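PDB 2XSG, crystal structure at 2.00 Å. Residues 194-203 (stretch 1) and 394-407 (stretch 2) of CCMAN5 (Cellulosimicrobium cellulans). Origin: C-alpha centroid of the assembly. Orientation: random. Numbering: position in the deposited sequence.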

# COMPACT_ATOMS: atom_id res chain seq x y z
N TYR A 194 -9.60 -8.04 13.74
CA TYR A 194 -9.80 -6.62 13.79
C TYR A 194 -8.49 -5.93 13.46
O TYR A 194 -7.42 -6.40 13.88
CB TYR A 194 -10.32 -6.20 15.17
CG TYR A 194 -10.60 -4.71 15.31
CD1 TYR A 194 -9.56 -3.81 15.60
CD2 TYR A 194 -11.90 -4.19 15.18
CE1 TYR A 194 -9.80 -2.44 15.73
CE2 TYR A 194 -12.15 -2.80 15.33
CZ TYR A 194 -11.09 -1.94 15.61
OH TYR A 194 -11.28 -0.58 15.74
N PHE A 195 -8.56 -4.85 12.69
CA PHE A 195 -7.42 -3.95 12.54
C PHE A 195 -7.89 -2.51 12.39
O PHE A 195 -8.79 -2.21 11.59
CB PHE A 195 -6.54 -4.34 11.35
CG PHE A 195 -5.34 -3.46 11.18
CD1 PHE A 195 -4.26 -3.53 12.08
CD2 PHE A 195 -5.28 -2.53 10.14
CE1 PHE A 195 -3.13 -2.71 11.95
CE2 PHE A 195 -4.16 -1.70 9.99
CZ PHE A 195 -3.08 -1.79 10.88
N TYR A 196 -7.28 -1.65 13.19
CA TYR A 196 -7.50 -0.19 13.18
C TYR A 196 -8.93 0.29 13.46
O TYR A 196 -9.25 0.63 14.61
CB TYR A 196 -6.88 0.47 11.93
CG TYR A 196 -6.68 1.95 12.11
CD1 TYR A 196 -5.79 2.45 13.09
CD2 TYR A 196 -7.40 2.86 11.33
CE1 TYR A 196 -5.63 3.82 13.28
CE2 TYR A 196 -7.24 4.24 11.50
CZ TYR A 196 -6.36 4.71 12.47
OH TYR A 196 -6.21 6.06 12.63
N ASN A 197 -9.80 0.32 12.45
CA ASN A 197 -11.17 0.81 12.64
C ASN A 197 -12.25 -0.27 12.68
O ASN A 197 -13.34 -0.03 13.18
CB ASN A 197 -11.59 1.79 11.53
CG ASN A 197 -10.94 3.16 11.67
OD1 ASN A 197 -10.64 3.62 12.78
ND2 ASN A 197 -10.74 3.83 10.55
N ALA A 198 -11.96 -1.44 12.11
CA ALA A 198 -13.04 -2.35 11.76
C ALA A 198 -12.69 -3.79 11.97
O ALA A 198 -11.54 -4.19 11.79
CB ALA A 198 -13.44 -2.14 10.30
N ALA A 199 -13.69 -4.58 12.32
CA ALA A 199 -13.59 -6.02 12.27
C ALA A 199 -13.83 -6.45 10.82
O ALA A 199 -14.39 -5.68 10.01
CB ALA A 199 -14.61 -6.67 13.20
N TYR A 200 -13.42 -7.68 10.51
CA TYR A 200 -13.61 -8.31 9.20
C TYR A 200 -13.81 -9.82 9.41
O TYR A 200 -13.29 -10.39 10.36
CB TYR A 200 -12.40 -8.07 8.28
CG TYR A 200 -11.14 -8.74 8.80
CD1 TYR A 200 -10.26 -8.06 9.64
CD2 TYR A 200 -10.85 -10.06 8.46
CE1 TYR A 200 -9.11 -8.70 10.13
CE2 TYR A 200 -9.72 -10.70 8.96
CZ TYR A 200 -8.86 -10.01 9.79
OH TYR A 200 -7.75 -10.66 10.27
N THR A 201 -14.55 -10.47 8.52
CA THR A 201 -14.68 -11.92 8.55
C THR A 201 -14.32 -12.54 7.20
O THR A 201 -14.72 -12.04 6.15
CB THR A 201 -16.11 -12.31 8.94
OG1 THR A 201 -16.39 -11.80 10.25
CG2 THR A 201 -16.30 -13.84 8.93
N LEU A 202 -13.56 -13.63 7.26
CA LEU A 202 -13.25 -14.45 6.08
C LEU A 202 -13.58 -15.91 6.35
O LEU A 202 -13.36 -16.41 7.46
CB LEU A 202 -11.77 -14.32 5.71
CG LEU A 202 -11.34 -13.02 5.02
CD1 LEU A 202 -9.83 -13.00 4.93
CD2 LEU A 202 -11.97 -12.90 3.60
N TYR A 203 -14.13 -16.58 5.34
CA TYR A 203 -14.41 -18.01 5.41
C TYR A 203 -13.28 -18.78 4.75
O TYR A 203 -12.61 -18.26 3.84
CB TYR A 203 -15.78 -18.35 4.79
CG TYR A 203 -16.89 -17.60 5.46
CD1 TYR A 203 -17.27 -16.34 5.01
CD2 TYR A 203 -17.53 -18.12 6.59
CE1 TYR A 203 -18.27 -15.62 5.63
CE2 TYR A 203 -18.55 -17.39 7.25
CZ TYR A 203 -18.91 -16.14 6.75
OH TYR A 203 -19.91 -15.41 7.36
N LEU A 394 -18.30 3.82 7.94
CA LEU A 394 -17.81 2.51 7.54
C LEU A 394 -17.22 1.72 8.72
O LEU A 394 -17.29 0.51 8.75
CB LEU A 394 -16.81 2.65 6.40
CG LEU A 394 -17.45 2.94 5.04
CD1 LEU A 394 -16.38 3.26 4.02
CD2 LEU A 394 -18.29 1.74 4.59
N GLY A 395 -16.65 2.43 9.70
CA GLY A 395 -16.10 1.80 10.90
C GLY A 395 -17.06 0.97 11.74
O GLY A 395 -16.64 0.13 12.53
N GLY A 396 -18.36 1.18 11.54
CA GLY A 396 -19.37 0.45 12.33
C GLY A 396 -19.82 -0.89 11.75
O GLY A 396 -20.60 -1.60 12.38
N PHE A 397 -19.33 -1.24 10.57
CA PHE A 397 -19.71 -2.49 9.93
C PHE A 397 -18.58 -3.50 10.02
O PHE A 397 -17.41 -3.15 10.21
CB PHE A 397 -20.04 -2.27 8.45
CG PHE A 397 -21.06 -1.20 8.19
CD1 PHE A 397 -22.39 -1.40 8.54
CD2 PHE A 397 -20.68 0.01 7.61
CE1 PHE A 397 -23.35 -0.40 8.32
CE2 PHE A 397 -21.63 1.02 7.38
CZ PHE A 397 -22.97 0.81 7.73
N VAL A 398 -18.94 -4.77 9.85
CA VAL A 398 -17.96 -5.84 9.68
C VAL A 398 -17.56 -5.88 8.20
O VAL A 398 -18.42 -6.01 7.33
CB VAL A 398 -18.53 -7.20 10.15
CG1 VAL A 398 -17.54 -8.31 9.84
CG2 VAL A 398 -18.84 -7.16 11.66
N HIS A 399 -16.27 -5.75 7.91
CA HIS A 399 -15.81 -5.72 6.52
C HIS A 399 -15.48 -7.09 5.87
O HIS A 399 -15.34 -8.09 6.57
CB HIS A 399 -14.68 -4.71 6.38
CG HIS A 399 -15.17 -3.30 6.35
ND1 HIS A 399 -15.69 -2.67 7.46
CD2 HIS A 399 -15.30 -2.42 5.33
CE1 HIS A 399 -16.09 -1.45 7.12
NE2 HIS A 399 -15.87 -1.29 5.83
N SER A 400 -15.40 -7.13 4.53
CA SER A 400 -15.29 -8.41 3.80
C SER A 400 -13.88 -8.98 3.76
O SER A 400 -13.69 -10.16 3.47
CB SER A 400 -15.87 -8.29 2.37
OG SER A 400 -15.02 -7.57 1.49
N VAL A 401 -12.90 -8.12 4.06
CA VAL A 401 -11.46 -8.45 4.08
C VAL A 401 -10.82 -7.54 5.14
O VAL A 401 -11.42 -6.52 5.49
CB VAL A 401 -10.78 -8.16 2.73
CG1 VAL A 401 -11.34 -9.04 1.60
CG2 VAL A 401 -10.89 -6.68 2.36
N PRO A 402 -9.61 -7.89 5.65
CA PRO A 402 -8.94 -6.96 6.54
C PRO A 402 -8.81 -5.62 5.84
O PRO A 402 -8.56 -5.57 4.63
CB PRO A 402 -7.56 -7.58 6.78
CG PRO A 402 -7.46 -8.75 5.92
CD PRO A 402 -8.84 -9.13 5.48
N THR A 403 -9.00 -4.55 6.59
CA THR A 403 -9.04 -3.21 6.00
C THR A 403 -8.58 -2.17 7.02
O THR A 403 -8.36 -2.49 8.19
CB THR A 403 -10.44 -2.91 5.44
OG1 THR A 403 -10.40 -1.79 4.55
CG2 THR A 403 -11.46 -2.67 6.59
N VAL A 404 -8.41 -0.93 6.58
CA VAL A 404 -7.81 0.08 7.46
C VAL A 404 -8.71 1.29 7.65
O VAL A 404 -9.32 1.43 8.68
CB VAL A 404 -6.42 0.51 6.98
CG1 VAL A 404 -5.73 1.39 8.04
CG2 VAL A 404 -5.56 -0.72 6.65
N ARG A 405 -8.78 2.16 6.64
CA ARG A 405 -9.40 3.49 6.80
C ARG A 405 -9.76 4.07 5.42
O ARG A 405 -9.22 3.63 4.40
CB ARG A 405 -8.49 4.43 7.61
CG ARG A 405 -7.16 4.78 6.93
CD ARG A 405 -6.21 5.54 7.85
NE ARG A 405 -6.80 6.72 8.48
CZ ARG A 405 -6.17 7.52 9.34
NH1 ARG A 405 -4.91 7.30 9.65
NH2 ARG A 405 -6.80 8.57 9.85
N TRP A 406 -10.66 5.05 5.39
CA TRP A 406 -11.33 5.42 4.14
C TRP A 406 -11.30 6.90 3.80
O TRP A 406 -11.85 7.30 2.78
CB TRP A 406 -12.78 4.91 4.16
CG TRP A 406 -12.90 3.44 4.49
CD1 TRP A 406 -12.83 2.39 3.61
CD2 TRP A 406 -13.08 2.87 5.79
NE1 TRP A 406 -12.96 1.19 4.29
CE2 TRP A 406 -13.12 1.46 5.63
CE3 TRP A 406 -13.21 3.41 7.08
CZ2 TRP A 406 -13.28 0.59 6.70
CZ3 TRP A 406 -13.38 2.54 8.16
CH2 TRP A 406 -13.40 1.14 7.96
N GLU A 407 -10.65 7.71 4.63
CA GLU A 407 -10.56 9.15 4.34
C GLU A 407 -9.91 9.38 2.98
O GLU A 407 -9.04 8.61 2.58
CB GLU A 407 -9.75 9.89 5.42
CG GLU A 407 -10.30 9.79 6.83
CD GLU A 407 -9.60 8.73 7.67
OE1 GLU A 407 -9.05 7.76 7.11
OE2 GLU A 407 -9.62 8.87 8.91
O HOH W 1 -10.35 -0.68 9.68
O HOH W 2 -9.83 6.76 10.60
O HOH W 3 -9.77 -4.53 9.42
O HOH W 4 -16.19 -3.30 12.67

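Two stretches lying about 200 residues apart in sequence meet here and bury 796 Å² between them, both sides summed. Stretch 1 is a tight hairpin: a type II' turn from F195 to A198 separates two strand segments. Stretch 2 is mostly loop and runs alongside it. Y200, N197 and P402 lose the most surface to the contact.

Y200 marks the one place where the backbones pair. It forms a single beta bridge with H399, with the CA atoms 4.3 Å apart. Two hydrogen bonds frame it. H399 N donates to A199 O at 2.8 Å and is nearly straight. T201 N donates to H399 O at 3.2 Å. The close approach also sets Y200 CA 3.2 Å from H399 O, a CA-H...O contact.

The Y200 side chain takes the p rotamer, and its ring lies against P402. P402 CB sits 3.9 Å from the centroid of the Y200 ring, only 14° off the ring normal, so this is a CH-pi contact over the face. P402 CD is also 3.7 Å from Y200 CD2. Proline suits this place because its compact ring presents C-H groups to the aromatic face. Y200 is buried, yet its hydroxyl is satisfied by a hydrogen bond elsewhere in the structure. L202 adds to the same apolar patch: its CD1 is 4.0 Å from P402 CD, and its CD2 is 4.4 Å from V401 CG1. L202 starts sideways, but its end comes nearer to stretch 2.

At the turn, N197 points toward stretch 2. Its amide nitrogen ND2 lies 3.4 Å from V404 O and 3.8 Å from W406 CZ3. ND2 also donates to water 2 at 3.1 Å, and that water donates to E407 OE2 at 2.7 Å. The asparagine thus reaches a charged side chain through one water. E407 is itself held by R405 in a salt bridge, with R405 NE 2.8 Å from E407 OE1 and R405 NH2 3.0 Å from E407 OE2. Y196 OH lies over one face of the R405 guanidinium, in packing rather than a hydrogen bond.

Small and apolar groups fill the space between these sites. The methyl of buried A198 points toward stretch 2. A198 CB is 4.0 Å from W406 CH2 and 3.7 Å from H399 ND1, so the short side chain lets the backbone run close to both rings. V404 touches two aromatic residues, with its CG2 3.8 Å from F195 CE2 and its CG1 4.0 Å from Y196 CD2.

Water joins backbone groups that do not pair directly. Water 3 accepts from T403 N at 2.9 Å and lies 3.0 Å from A198 O. Water 4 accepts from A199 N at 2.8 Å and donates to F397 O at 2.7 Å. Water 1 sits 2.9 Å from F195 O and 2.6 Å from V404 O. Direct backbone pairing is therefore brief, and side-chain packing and water extend the contact.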